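Local coordinates for NAD-dependent aldehyde dehydrogenase (Sinorhizobium meliloti, PDB 3U4J), which probably oxidises aldehydes with NAD or NADP as the electron acceptor, as other members of the aldehyde dehydrogenase family do, at residues P15-K20 with D335-R340; E50-W55 with S110-K115; E103-I108 with S204-E209; E198-T203 with A345-A350. All coordinates share one frame; numbering follows the deposited sequence.

Interaction 1: P15-K20 with D335-R340. With CA (calcium ion), chain E.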
loop_
_atom_site.group_PDB
_atom_site.type_symbol
_atom_site.label_atom_id
_atom_site.label_comp_id
_atom_site.label_asym_id
_atom_site.label_seq_id
_atom_site.Cartn_x
_atom_site.Cartn_y
_atom_site.Cartn_z
ATOM N N PRO A 15 -21.820 -14.221 46.001
ATOM C CA PRO A 15 -20.607 -13.855 46.754
ATOM C C PRO A 15 -19.728 -12.806 46.049
ATOM O O PRO A 15 -18.978 -12.078 46.716
ATOM C CB PRO A 15 -19.838 -15.183 46.843
ATOM C CG PRO A 15 -20.933 -16.271 46.661
ATOM C CD PRO A 15 -21.846 -15.654 45.638
ATOM N N ARG A 16 -19.818 -12.714 44.723
ATOM C CA ARG A 16 -19.046 -11.708 43.977
ATOM C C ARG A 16 -19.489 -10.287 44.347
ATOM O O ARG A 16 -18.726 -9.335 44.182
ATOM C CB ARG A 16 -19.129 -11.949 42.457
ATOM C CG ARG A 16 -18.429 -13.266 42.035
ATOM C CD ARG A 16 -18.788 -13.701 40.648
ATOM N NE ARG A 16 -20.194 -14.074 40.519
ATOM C CZ ARG A 16 -20.725 -14.458 39.364
ATOM N NH1 ARG A 16 -19.952 -14.506 38.277
ATOM N NH2 ARG A 16 -21.996 -14.813 39.292
ATOM N N LEU A 17 -20.697 -10.150 44.890
ATOM C CA LEU A 17 -21.134 -8.833 45.366
ATOM C C LEU A 17 -20.464 -8.416 46.698
ATOM O O LEU A 17 -20.614 -7.280 47.146
ATOM C CB LEU A 17 -22.658 -8.764 45.452
ATOM C CG LEU A 17 -23.394 -8.986 44.130
ATOM C CD1 LEU A 17 -24.879 -9.116 44.383
ATOM C CD2 LEU A 17 -23.117 -7.829 43.173
ATOM N N ARG A 18 -19.700 -9.318 47.310
ATOM C CA ARG A 18 -18.923 -8.965 48.520
ATOM C C ARG A 18 -17.721 -8.099 48.174
ATOM O O ARG A 18 -17.235 -7.335 49.010
ATOM C CB ARG A 18 -18.386 -10.217 49.224
ATOM C CG ARG A 18 -19.447 -11.190 49.705
ATOM C CD ARG A 18 -18.759 -12.511 50.012
ATOM N NE ARG A 18 -19.708 -13.515 50.466
ATOM C CZ ARG A 18 -19.357 -14.739 50.840
ATOM N NH1 ARG A 18 -18.076 -15.120 50.802
ATOM N NH2 ARG A 18 -20.291 -15.578 51.253
ATOM N N ILE A 19 -17.221 -8.239 46.948
ATOM C CA ILE A 19 -15.952 -7.621 46.573
ATOM C C ILE A 19 -16.013 -6.098 46.610
ATOM O O ILE A 19 -16.819 -5.485 45.923
ATOM C CB ILE A 19 -15.459 -8.106 45.181
ATOM C CG1 ILE A 19 -15.454 -9.669 45.120
ATOM C CG2 ILE A 19 -14.081 -7.498 44.856
ATOM C CD1 ILE A 19 -15.133 -10.244 43.708
ATOM N N LYS A 20 -15.135 -5.488 47.405
ATOM C CA LYS A 20 -14.971 -4.038 47.345
ATOM C C LYS A 20 -13.693 -3.765 46.597
ATOM O O LYS A 20 -12.703 -4.456 46.813
ATOM C CB LYS A 20 -14.917 -3.412 48.746
ATOM C CG LYS A 20 -16.207 -3.557 49.570
ATOM C CD LYS A 20 -17.359 -2.721 49.000
ATOM C CE LYS A 20 -18.409 -2.362 50.077
ATOM N NZ LYS A 20 -18.031 -1.227 50.994
ATOM N N ASP A 335 -30.098 -9.932 35.719
ATOM C CA ASP A 335 -28.887 -10.093 36.507
ATOM C C ASP A 335 -27.613 -10.248 35.650
ATOM O O ASP A 335 -27.392 -11.313 35.069
ATOM C CB ASP A 335 -29.034 -11.315 37.416
ATOM C CG ASP A 335 -27.902 -11.419 38.457
ATOM O OD1 ASP A 335 -26.964 -10.574 38.443
ATOM O OD2 ASP A 335 -27.953 -12.355 39.284
ATOM N N PRO A 336 -26.773 -9.194 35.593
ATOM C CA PRO A 336 -25.542 -9.304 34.795
ATOM C C PRO A 336 -24.603 -10.427 35.231
ATOM O O PRO A 336 -23.785 -10.868 34.431
ATOM C CB PRO A 336 -24.885 -7.929 34.933
ATOM C CG PRO A 336 -26.031 -6.988 35.317
ATOM C CD PRO A 336 -26.942 -7.844 36.166
ATOM N N LEU A 337 -24.726 -10.910 36.469
ATOM C CA LEU A 337 -23.825 -11.943 36.984
ATOM C C LEU A 337 -24.277 -13.341 36.613
ATOM O O LEU A 337 -23.537 -14.305 36.827
ATOM C CB LEU A 337 -23.684 -11.847 38.511
ATOM C CG LEU A 337 -23.005 -10.570 39.014
ATOM C CD1 LEU A 337 -22.848 -10.626 40.536
ATOM C CD2 LEU A 337 -21.632 -10.417 38.329
ATOM N N ASN A 338 -25.495 -13.457 36.071
ATOM C CA ASN A 338 -25.988 -14.769 35.626
ATOM C C ASN A 338 -25.469 -15.106 34.231
ATOM O O ASN A 338 -25.566 -14.291 33.319
ATOM C CB ASN A 338 -27.515 -14.795 35.638
ATOM C CG ASN A 338 -28.062 -16.202 35.620
ATOM O OD1 ASN A 338 -27.765 -16.982 34.707
ATOM N ND2 ASN A 338 -28.879 -16.537 36.628
ATOM N N GLU A 339 -24.931 -16.309 34.069
ATOM C CA GLU A 339 -24.341 -16.751 32.793
ATOM C C GLU A 339 -25.366 -16.851 31.657
ATOM O O GLU A 339 -24.995 -16.779 30.497
ATOM C CB GLU A 339 -23.641 -18.112 32.963
ATOM C CG GLU A 339 -22.375 -18.062 33.853
ATOM C CD GLU A 339 -21.199 -17.358 33.185
ATOM O OE1 GLU A 339 -21.168 -17.241 31.924
ATOM O OE2 GLU A 339 -20.287 -16.932 33.916
ATOM N N ARG A 340 -26.646 -17.010 32.005
ATOM C CA ARG A 340 -27.732 -17.112 31.015
ATOM C C ARG A 340 -28.178 -15.755 30.476
ATOM O O ARG A 340 -28.799 -15.675 29.416
ATOM C CB ARG A 340 -28.954 -17.851 31.615
ATOM C CG ARG A 340 -28.667 -19.292 32.038
ATOM C CD ARG A 340 -29.898 -20.057 32.657
ATOM N NE ARG A 340 -31.063 -19.231 33.031
ATOM C CZ ARG A 340 -31.459 -18.959 34.277
ATOM N NH1 ARG A 340 -30.799 -19.414 35.348
ATOM N NH2 ARG A 340 -32.533 -18.214 34.462
HETATM CA CA CA E . -21.161 -5.313 48.410
HETATM O O HOH W 1 -19.229 -5.662 49.866
HETATM O O HOH W 2 -19.731 -4.722 46.506
HETATM O O HOH W 3 -21.891 -7.102 49.958
#
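A 3-10 turn at the calcium site, residues 15-17, meets a type I beta turn at 335-338, where Arg16 and Leu17 both touch Leu337. Arg16 NH2 donates to Leu337 O at 3.0 Å. The bond is bent, with an N-H...O angle of 139°, and the nitrogen sits tilted from the carbonyl plane. The guanidinium also lies over the Leu337 side chain, with CD2 4.3 Å above its centre. A bend at chi3 (-66°) turns the arginine end onto this turn. The same NH2 has a salt bridge to Asp14, so two oxygens hold the group.

The turn carrying Leu337 is closed by Asn338 N to Asp335 O. An Asx turn braces it, with Leu337 N bonded to Asp335 OD1 at 3.0 Å. Deeper in, Leu17 CD2 packs on Leu337 CD1 at 3.9 Å. Leu107 of helix 102-113 and His47 also touch Leu337.

The backbone of Leu17 faces the metal. Its carbonyl O binds the calcium ion at 2.4 Å, and Glu50 OE2 is the other protein ligand. Three waters complete the five ligands. Two of them are tied back to the same loop: one donates to Arg18 O at 2.7 Å, the other to Ile19 O at 3.1 Å.

Interaction 2: E50-W55 with S110-K115. With CA (calcium ion), chain E.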
loop_
_atom_site.group_PDB
_atom_site.type_symbol
_atom_site.label_atom_id
_atom_site.label_comp_id
_atom_site.label_asym_id
_atom_site.label_seq_id
_atom_site.Cartn_x
_atom_site.Cartn_y
_atom_site.Cartn_z
ATOM N N GLU A 50 -25.144 -1.855 45.868
ATOM C CA GLU A 50 -23.830 -2.510 45.947
ATOM C C GLU A 50 -22.744 -1.593 45.388
ATOM O O GLU A 50 -22.776 -1.227 44.218
ATOM C CB GLU A 50 -23.821 -3.853 45.197
ATOM C CG GLU A 50 -24.836 -4.900 45.717
ATOM C CD GLU A 50 -24.428 -5.593 47.026
ATOM O OE1 GLU A 50 -25.277 -6.342 47.569
ATOM O OE2 GLU A 50 -23.280 -5.430 47.506
ATOM N N VAL A 51 -21.779 -1.234 46.225
ATOM C CA VAL A 51 -20.700 -0.344 45.800
ATOM C C VAL A 51 -19.572 -1.237 45.264
ATOM O O VAL A 51 -18.980 -2.018 46.019
ATOM C CB VAL A 51 -20.202 0.553 46.965
ATOM C CG1 VAL A 51 -19.072 1.443 46.505
ATOM C CG2 VAL A 51 -21.386 1.406 47.556
ATOM N N VAL A 52 -19.297 -1.121 43.965
ATOM C CA VAL A 52 -18.396 -2.073 43.287
ATOM C C VAL A 52 -17.068 -1.492 42.861
ATOM O O VAL A 52 -16.165 -2.242 42.477
ATOM C CB VAL A 52 -19.088 -2.752 42.051
ATOM C CG1 VAL A 52 -20.221 -3.626 42.516
ATOM C CG2 VAL A 52 -19.584 -1.695 41.043
ATOM N N GLY A 53 -16.938 -0.172 42.896
ATOM C CA GLY A 53 -15.651 0.439 42.646
ATOM C C GLY A 53 -15.552 1.849 43.193
ATOM O O GLY A 53 -16.559 2.546 43.320
ATOM N N THR A 54 -14.336 2.262 43.514
ATOM C CA THR A 54 -14.051 3.672 43.780
ATOM C C THR A 54 -12.688 4.065 43.268
ATOM O O THR A 54 -11.739 3.282 43.313
ATOM C CB THR A 54 -14.309 4.152 45.287
ATOM O OG1 THR A 54 -13.152 4.791 45.865
ATOM C CG2 THR A 54 -14.925 3.110 46.182
ATOM N N TRP A 55 -12.623 5.272 42.717
ATOM C CA TRP A 55 -11.410 5.776 42.113
ATOM C C TRP A 55 -11.318 7.266 42.376
ATOM O O TRP A 55 -12.332 7.885 42.735
ATOM C CB TRP A 55 -11.395 5.506 40.580
ATOM C CG TRP A 55 -12.749 5.521 39.974
ATOM C CD1 TRP A 55 -13.481 6.616 39.641
ATOM C CD2 TRP A 55 -13.557 4.389 39.671
ATOM N NE1 TRP A 55 -14.691 6.248 39.149
ATOM C CE2 TRP A 55 -14.765 4.878 39.141
ATOM C CE3 TRP A 55 -13.376 3.006 39.793
ATOM C CZ2 TRP A 55 -15.793 4.042 38.727
ATOM C CZ3 TRP A 55 -14.399 2.160 39.362
ATOM C CH2 TRP A 55 -15.590 2.683 38.838
ATOM N N SER A 110 -18.540 -6.311 34.134
ATOM C CA SER A 110 -19.930 -6.702 34.398
ATOM C C SER A 110 -20.525 -5.882 35.548
ATOM O O SER A 110 -21.632 -5.308 35.444
ATOM C CB SER A 110 -19.999 -8.199 34.727
ATOM O OG SER A 110 -21.332 -8.601 34.940
ATOM N N LEU A 111 -19.784 -5.839 36.649
ATOM C CA LEU A 111 -20.237 -5.125 37.836
ATOM C C LEU A 111 -20.388 -3.614 37.609
ATOM O O LEU A 111 -21.348 -3.012 38.074
ATOM C CB LEU A 111 -19.272 -5.395 38.990
ATOM C CG LEU A 111 -19.332 -6.793 39.625
ATOM C CD1 LEU A 111 -18.171 -6.970 40.658
ATOM C CD2 LEU A 111 -20.684 -7.006 40.258
ATOM N N GLU A 112 -19.418 -2.998 36.925
ATOM C CA GLU A 112 -19.415 -1.551 36.772
ATOM C C GLU A 112 -20.335 -1.100 35.651
ATOM O O GLU A 112 -20.966 -0.053 35.759
ATOM C CB GLU A 112 -17.998 -1.004 36.528
ATOM C CG GLU A 112 -17.036 -1.301 37.664
ATOM C CD GLU A 112 -15.658 -0.689 37.482
ATOM O OE1 GLU A 112 -15.398 -0.001 36.466
ATOM O OE2 GLU A 112 -14.817 -0.898 38.383
ATOM N N VAL A 113 -20.393 -1.872 34.573
ATOM C CA VAL A 113 -21.174 -1.466 33.417
ATOM C C VAL A 113 -22.617 -2.020 33.483
ATOM O O VAL A 113 -23.498 -1.422 32.913
ATOM C CB VAL A 113 -20.499 -1.893 32.058
ATOM C CG1 VAL A 113 -21.380 -1.542 30.850
ATOM C CG2 VAL A 113 -19.108 -1.289 31.913
ATOM N N GLY A 114 -22.846 -3.140 34.164
ATOM C CA GLY A 114 -24.137 -3.846 34.070
ATOM C C GLY A 114 -24.214 -4.757 32.853
ATOM O O GLY A 114 -25.287 -5.153 32.429
ATOM N N LYS A 115 -23.053 -5.083 32.302
ATOM C CA LYS A 115 -22.911 -5.908 31.117
ATOM C C LYS A 115 -23.038 -7.364 31.536
ATOM O O LYS A 115 -22.427 -7.776 32.528
ATOM C CB LYS A 115 -21.497 -5.668 30.569
ATOM C CG LYS A 115 -21.207 -6.028 29.145
ATOM C CD LYS A 115 -19.723 -5.703 28.846
ATOM C CE LYS A 115 -19.494 -4.206 28.618
ATOM N NZ LYS A 115 -20.052 -3.750 27.313
HETATM CA CA CA E . -21.161 -5.313 48.410
HETATM O O HOH W 2 -19.731 -4.722 46.506
HETATM O O HOH W 4 -14.787 -2.631 40.125
HETATM O O HOH W 3 -21.891 -7.102 49.958
HETATM O O HOH W 1 -19.229 -5.662 49.866
#
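Val52 packs directly on Leu111, joining strand 51-56 of a beta hairpin to the last turn of helix 102-113. This is the tight, apolar part of the contact. Val52 CB lies 4.0 Å from Leu111 CB, and Val52 CG2 rests 3.7 Å from the backbone Leu111 O.

Farther along, the contact becomes polar. The Glu112 carboxylate comes to the edge of the Trp55 ring, near its plane, with OE2 3.2 Å from CZ3. The two planes are 55° apart. The glutamate chain is extended beyond CG (chi2 -176°), which carries the carboxylate out to the indole. Its OE1 accepts from Gly202 N. Its OE2 accepts from a water that also donates to Val52 O at 2.8 Å, so this water bridges strand and helix. Trp55 NE1 is bonded to Glu198 O.

At the other end, the partly exposed Glu50 takes no part in the helix contact. Its chain, bent at chi2, brings OE2 to the calcium ion at 2.3 Å. A calcium-bound water donates to Val51 O.

Strand 51-56 pairs antiparallel with strand 39-43, and Val52 and Gly53 form a classic bulge opposite Arg42. Arg42 NE also bonds Glu112 O near the helix end, while Leu111 reaches the Leu17 side chain.

Interaction 3: E103-I108 with S204-E209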
loop_
_atom_site.group_PDB
_atom_site.type_symbol
_atom_site.label_atom_id
_atom_site.label_comp_id
_atom_site.label_asym_id
_atom_site.label_seq_id
_atom_site.Cartn_x
_atom_site.Cartn_y
_atom_site.Cartn_z
ATOM N N GLU A 103 -10.952 -13.619 33.606
ATOM C CA GLU A 103 -12.126 -13.739 34.488
ATOM C C GLU A 103 -12.252 -12.550 35.452
ATOM O O GLU A 103 -13.361 -12.038 35.674
ATOM C CB GLU A 103 -12.123 -15.084 35.263
ATOM C CG GLU A 103 -12.466 -16.296 34.377
ATOM C CD GLU A 103 -13.802 -16.125 33.645
ATOM O OE1 GLU A 103 -14.844 -15.855 34.296
ATOM O OE2 GLU A 103 -13.804 -16.257 32.401
ATOM N N GLU A 104 -11.112 -12.124 36.002
ATOM C CA GLU A 104 -11.029 -10.907 36.823
ATOM C C GLU A 104 -11.572 -9.700 36.046
ATOM O O GLU A 104 -12.385 -8.928 36.564
ATOM C CB GLU A 104 -9.581 -10.604 37.253
ATOM C CG GLU A 104 -9.437 -9.342 38.151
ATOM C CD GLU A 104 -7.994 -8.761 38.231
ATOM O OE1 GLU A 104 -7.015 -9.446 37.862
ATOM O OE2 GLU A 104 -7.845 -7.598 38.682
ATOM N N LEU A 105 -11.097 -9.516 34.819
ATOM C CA LEU A 105 -11.468 -8.311 34.075
ATOM C C LEU A 105 -12.941 -8.335 33.662
ATOM O O LEU A 105 -13.613 -7.298 33.649
ATOM C CB LEU A 105 -10.560 -8.101 32.863
ATOM C CG LEU A 105 -9.075 -7.886 33.183
ATOM C CD1 LEU A 105 -8.263 -8.088 31.907
ATOM C CD2 LEU A 105 -8.861 -6.482 33.757
ATOM N N ALA A 106 -13.440 -9.524 33.350
ATOM C CA ALA A 106 -14.805 -9.667 32.839
ATOM C C ALA A 106 -15.749 -9.296 33.966
ATOM O O ALA A 106 -16.780 -8.616 33.746
ATOM C CB ALA A 106 -15.067 -11.123 32.370
ATOM N N LEU A 107 -15.397 -9.757 35.173
ATOM C CA LEU A 107 -16.204 -9.459 36.364
ATOM C C LEU A 107 -16.263 -7.950 36.681
ATOM O O LEU A 107 -17.340 -7.405 36.967
ATOM C CB LEU A 107 -15.736 -10.283 37.575
ATOM C CG LEU A 107 -16.525 -10.029 38.887
ATOM C CD1 LEU A 107 -18.049 -10.367 38.750
ATOM C CD2 LEU A 107 -15.901 -10.786 40.049
ATOM N N ILE A 108 -15.117 -7.276 36.626
ATOM C CA ILE A 108 -15.081 -5.817 36.810
ATOM C C ILE A 108 -16.063 -5.141 35.820
ATOM O O ILE A 108 -16.929 -4.372 36.237
ATOM C CB ILE A 108 -13.647 -5.256 36.663
ATOM C CG1 ILE A 108 -12.729 -5.842 37.730
ATOM C CG2 ILE A 108 -13.615 -3.680 36.786
ATOM C CD1 ILE A 108 -11.273 -5.336 37.568
ATOM N N SER A 204 -10.054 0.039 32.981
ATOM C CA SER A 204 -9.060 0.912 32.350
ATOM C C SER A 204 -7.816 1.149 33.203
ATOM O O SER A 204 -6.719 1.272 32.689
ATOM C CB SER A 204 -9.698 2.258 31.953
ATOM O OG SER A 204 -10.731 1.988 30.997
ATOM N N ILE A 205 -8.007 1.230 34.513
ATOM C CA ILE A 205 -6.904 1.355 35.440
ATOM C C ILE A 205 -6.175 0.011 35.443
ATOM O O ILE A 205 -4.938 -0.036 35.382
ATOM C CB ILE A 205 -7.435 1.708 36.870
ATOM C CG1 ILE A 205 -7.794 3.199 36.941
ATOM C CG2 ILE A 205 -6.421 1.326 37.940
ATOM C CD1 ILE A 205 -8.691 3.552 38.146
ATOM N N ARG A 206 -6.933 -1.080 35.495
ATOM C CA ARG A 206 -6.292 -2.398 35.393
ATOM C C ARG A 206 -5.477 -2.538 34.100
ATOM O O ARG A 206 -4.381 -3.098 34.119
ATOM C CB ARG A 206 -7.278 -3.591 35.550
ATOM C CG ARG A 206 -7.877 -3.778 36.944
ATOM C CD ARG A 206 -6.854 -4.144 38.015
ATOM N NE ARG A 206 -6.370 -5.522 37.864
ATOM C CZ ARG A 206 -5.092 -5.864 37.679
ATOM N NH1 ARG A 206 -4.141 -4.940 37.632
ATOM N NH2 ARG A 206 -4.756 -7.146 37.558
ATOM N N LEU A 207 -5.991 -2.016 32.987
ATOM C CA LEU A 207 -5.254 -2.132 31.711
ATOM C C LEU A 207 -3.915 -1.391 31.798
ATOM O O LEU A 207 -2.892 -1.906 31.326
ATOM C CB LEU A 207 -6.090 -1.600 30.536
ATOM C CG LEU A 207 -5.574 -1.692 29.112
ATOM C CD1 LEU A 207 -5.194 -3.144 28.731
ATOM C CD2 LEU A 207 -6.643 -1.156 28.136
ATOM N N ALA A 208 -3.923 -0.197 32.408
ATOM C CA ALA A 208 -2.676 0.567 32.592
ATOM C C ALA A 208 -1.722 -0.183 33.524
ATOM O O ALA A 208 -0.500 -0.118 33.353
ATOM C CB ALA A 208 -2.958 1.961 33.144
ATOM N N GLU A 209 -2.291 -0.865 34.510
ATOM C CA GLU A 209 -1.489 -1.656 35.450
ATOM C C GLU A 209 -0.881 -2.871 34.750
ATOM O O GLU A 209 0.264 -3.238 35.014
ATOM C CB GLU A 209 -2.312 -2.042 36.691
ATOM C CG GLU A 209 -2.722 -0.796 37.521
ATOM C CD GLU A 209 -3.634 -1.126 38.704
ATOM O OE1 GLU A 209 -4.215 -2.236 38.758
ATOM O OE2 GLU A 209 -3.805 -0.260 39.586
#
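Arg206 grips the carboxylate of Glu104 side-on, with NE and NH2 each taking one oxygen. NE donates to OE2 at 2.7 Å, and NH2 donates to OE1 at 3.2 Å. The second bond is nearly straight, at 176°. Both oxygens are met on the syn side, and the two flat groups lie only 18° apart. A weak bond from NH2 to OE2 adds to the pair.

On the remaining nitrogen, Arg206 NH1 donates to Glu209 OE1 at 2.9 Å, using the anti lone pair of that oxygen. Glu209 is one turn further along the same helix. The arginine charge probably helps keep both carboxylates ionised, and the three bonded nitrogens limit rotation of the guanidinium. Bends at chi2 and chi3 fold the chain so that its end can reach both acids.

Below the charged end, the aliphatic part of Arg206 packs on helix 102-113. Leu105 CD2 touches its CB at 3.8 Å, and Ile108 CD1 touches its CG at 3.8 Å. Both side chains cross the arginine at about a right angle. The buried Leu105 also touches Phe175 and Ile124; Ile108 touches Tyr23.

Helices 102-113 and 202-214 run nearly antiparallel here, with local axes 154° apart and 11.1 Å at closest approach. Glu104, Arg206 and Glu209 form a salt-bridge network, with one bridge between the helices and one within helix 202-214, beside the apolar contacts of Leu105 and Ile108.

Interaction 4: E198-T203 with A345-A350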
loop_
_atom_site.group_PDB
_atom_site.type_symbol
_atom_site.label_atom_id
_atom_site.label_comp_id
_atom_site.label_asym_id
_atom_site.label_seq_id
_atom_site.Cartn_x
_atom_site.Cartn_y
_atom_site.Cartn_z
ATOM N N GLU A 198 -16.419 8.233 34.465
ATOM C CA GLU A 198 -16.656 8.257 35.920
ATOM C C GLU A 198 -17.411 7.045 36.430
ATOM O O GLU A 198 -17.265 6.676 37.603
ATOM C CB GLU A 198 -17.454 9.518 36.285
ATOM C CG GLU A 198 -18.878 9.502 35.704
ATOM C CD GLU A 198 -19.536 10.890 35.663
ATOM O OE1 GLU A 198 -20.509 11.079 36.416
ATOM O OE2 GLU A 198 -19.078 11.774 34.894
ATOM N N PHE A 199 -18.268 6.459 35.593
ATOM C CA PHE A 199 -18.977 5.227 35.970
ATOM C C PHE A 199 -18.175 3.921 35.883
ATOM O O PHE A 199 -18.578 2.926 36.481
ATOM C CB PHE A 199 -20.241 5.009 35.113
ATOM C CG PHE A 199 -21.229 6.143 35.182
ATOM C CD1 PHE A 199 -21.704 6.599 36.414
ATOM C CD2 PHE A 199 -21.676 6.750 34.029
ATOM C CE1 PHE A 199 -22.635 7.649 36.490
ATOM C CE2 PHE A 199 -22.606 7.804 34.081
ATOM C CZ PHE A 199 -23.081 8.257 35.317
ATOM N N THR A 200 -17.100 3.899 35.104
ATOM C CA THR A 200 -16.535 2.611 34.653
ATOM C C THR A 200 -15.019 2.690 34.493
ATOM O O THR A 200 -14.477 2.502 33.405
ATOM C CB THR A 200 -17.149 2.139 33.321
ATOM O OG1 THR A 200 -17.046 3.187 32.354
ATOM C CG2 THR A 200 -18.642 1.780 33.475
ATOM N N SER A 201 -14.327 2.974 35.580
ATOM C CA SER A 201 -12.900 3.189 35.474
ATOM C C SER A 201 -12.052 1.966 35.803
ATOM O O SER A 201 -10.867 1.969 35.548
ATOM C CB SER A 201 -12.502 4.382 36.346
ATOM O OG SER A 201 -13.097 5.561 35.833
ATOM N N GLY A 202 -12.661 0.927 36.351
ATOM C CA GLY A 202 -11.914 -0.194 36.909
ATOM C C GLY A 202 -11.110 -0.955 35.870
ATOM O O GLY A 202 -9.903 -1.167 36.047
ATOM N N THR A 203 -11.741 -1.369 34.769
ATOM C CA THR A 203 -10.933 -2.123 33.776
ATOM C C THR A 203 -9.843 -1.279 33.102
ATOM O O THR A 203 -8.798 -1.823 32.719
ATOM C CB THR A 203 -11.775 -2.903 32.723
ATOM O OG1 THR A 203 -12.550 -1.988 31.973
ATOM C CG2 THR A 203 -12.656 -3.909 33.394
ATOM N N ALA A 345 -28.113 -4.303 32.364
ATOM C CA ALA A 345 -28.740 -3.175 33.049
ATOM C C ALA A 345 -28.534 -1.882 32.281
ATOM O O ALA A 345 -27.608 -1.787 31.462
ATOM C CB ALA A 345 -28.157 -3.053 34.497
HETATM N N MSE A 346 -29.391 -0.893 32.546
HETATM C CA MSE A 346 -29.151 0.488 32.129
HETATM C C MSE A 346 -28.005 1.043 32.987
HETATM O O MSE A 346 -27.911 0.721 34.181
HETATM C CB MSE A 346 -30.395 1.374 32.366
HETATM C CG MSE A 346 -31.641 1.068 31.539
HETATM SE SE MSE A 346 -31.389 1.441 29.602
HETATM C CE MSE A 346 -30.672 -0.294 29.162
ATOM N N ILE A 347 -27.168 1.901 32.405
ATOM C CA ILE A 347 -25.969 2.389 33.101
ATOM C C ILE A 347 -26.280 3.231 34.371
ATOM O O ILE A 347 -25.529 3.178 35.364
ATOM C CB ILE A 347 -25.052 3.185 32.148
ATOM C CG1 ILE A 347 -23.632 3.299 32.726
ATOM C CG2 ILE A 347 -25.646 4.577 31.824
ATOM C CD1 ILE A 347 -22.830 2.007 32.679
ATOM N N SER A 348 -27.378 3.997 34.337
ATOM C CA SER A 348 -27.688 4.884 35.453
ATOM C C SER A 348 -29.185 5.174 35.515
ATOM O O SER A 348 -29.923 4.886 34.565
ATOM C CB SER A 348 -26.902 6.196 35.375
ATOM O OG SER A 348 -27.414 7.022 34.340
ATOM N N GLU A 349 -29.634 5.709 36.646
ATOM C CA GLU A 349 -31.048 6.087 36.764
ATOM C C GLU A 349 -31.344 7.238 35.789
ATOM O O GLU A 349 -32.384 7.237 35.137
ATOM C CB GLU A 349 -31.401 6.452 38.230
ATOM C CG GLU A 349 -32.802 7.074 38.425
ATOM C CD GLU A 349 -33.952 6.065 38.330
ATOM O OE1 GLU A 349 -33.838 4.954 38.889
ATOM O OE2 GLU A 349 -34.998 6.396 37.706
ATOM N N ALA A 350 -30.423 8.197 35.668
ATOM C CA ALA A 350 -30.610 9.314 34.716
ATOM C C ALA A 350 -30.736 8.776 33.284
ATOM O O ALA A 350 -31.616 9.209 32.518
ATOM C CB ALA A 350 -29.468 10.360 34.815
#
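Ile347 is the first residue of 345-350 to meet the loop before helix 202-214, where it touches Phe199 and Thr200. Two residues earlier, Ala345 bonds through its backbone to Gly114. Ile347 CG1 lies 4.2 Å from Phe199 CD2, set obliquely to the ring. CG1 stands anti to the backbone N (chi1 -162°), and from there the branch continues to CD1, which approaches Thr200 CG2 at 4.3 Å. Ile347 therefore bridges two consecutive residues. Its carbonyl O accepts a bond from Arg42 NH2.

Ser348 follows. Its CB comes within 4.3 Å of Phe199 CZ, again obliquely to the ring. The hydroxyl has another task: Ser348 is the N-cap of helix 349-364, and its OG bonds to His351 N. Glu349 then starts the helix and has a salt bridge to Arg375.

The contact is light and apolar, burying 138 Å² in all. The Phe199 ring has further cover from its own segment, with Glu198 CG 4.0 Å above one face.

Several elements meet around this point. Thr200 also touches Val113 of helix 102-113 and Pro174 of helix 174-187, while Ile347 touches Trp171. The contact lies where the approach to helix 349-364 passes that to helix 202-214, with the end of helix 102-113 close by.

Interactions 1 and 2 share the calcium ion and its three waters. Leu17 comes from one and Glu50 from the other, and the centres of the two interactions are 10 Å apart. Helix 102-113 serves interactions 2 and 3. It also meets interaction 1, where Ile19 CD1 lies 3.8 Å from Leu107 CD2. Trp55 CB of interaction 2 lies 4.1 Å from Ile205 CD1 of interaction 3. Interactions 2 and 4 lie closest, with centres 7 Å apart. Interactions 3 and 4 share helix 202-214 and touch where Ile108 CG2 meets Thr203 CG2 at 3.5 Å. Interaction 3 does not reach the metal: the Ile108 side chain is about 14 Å from the calcium ion. Interaction 4 also lies away from it.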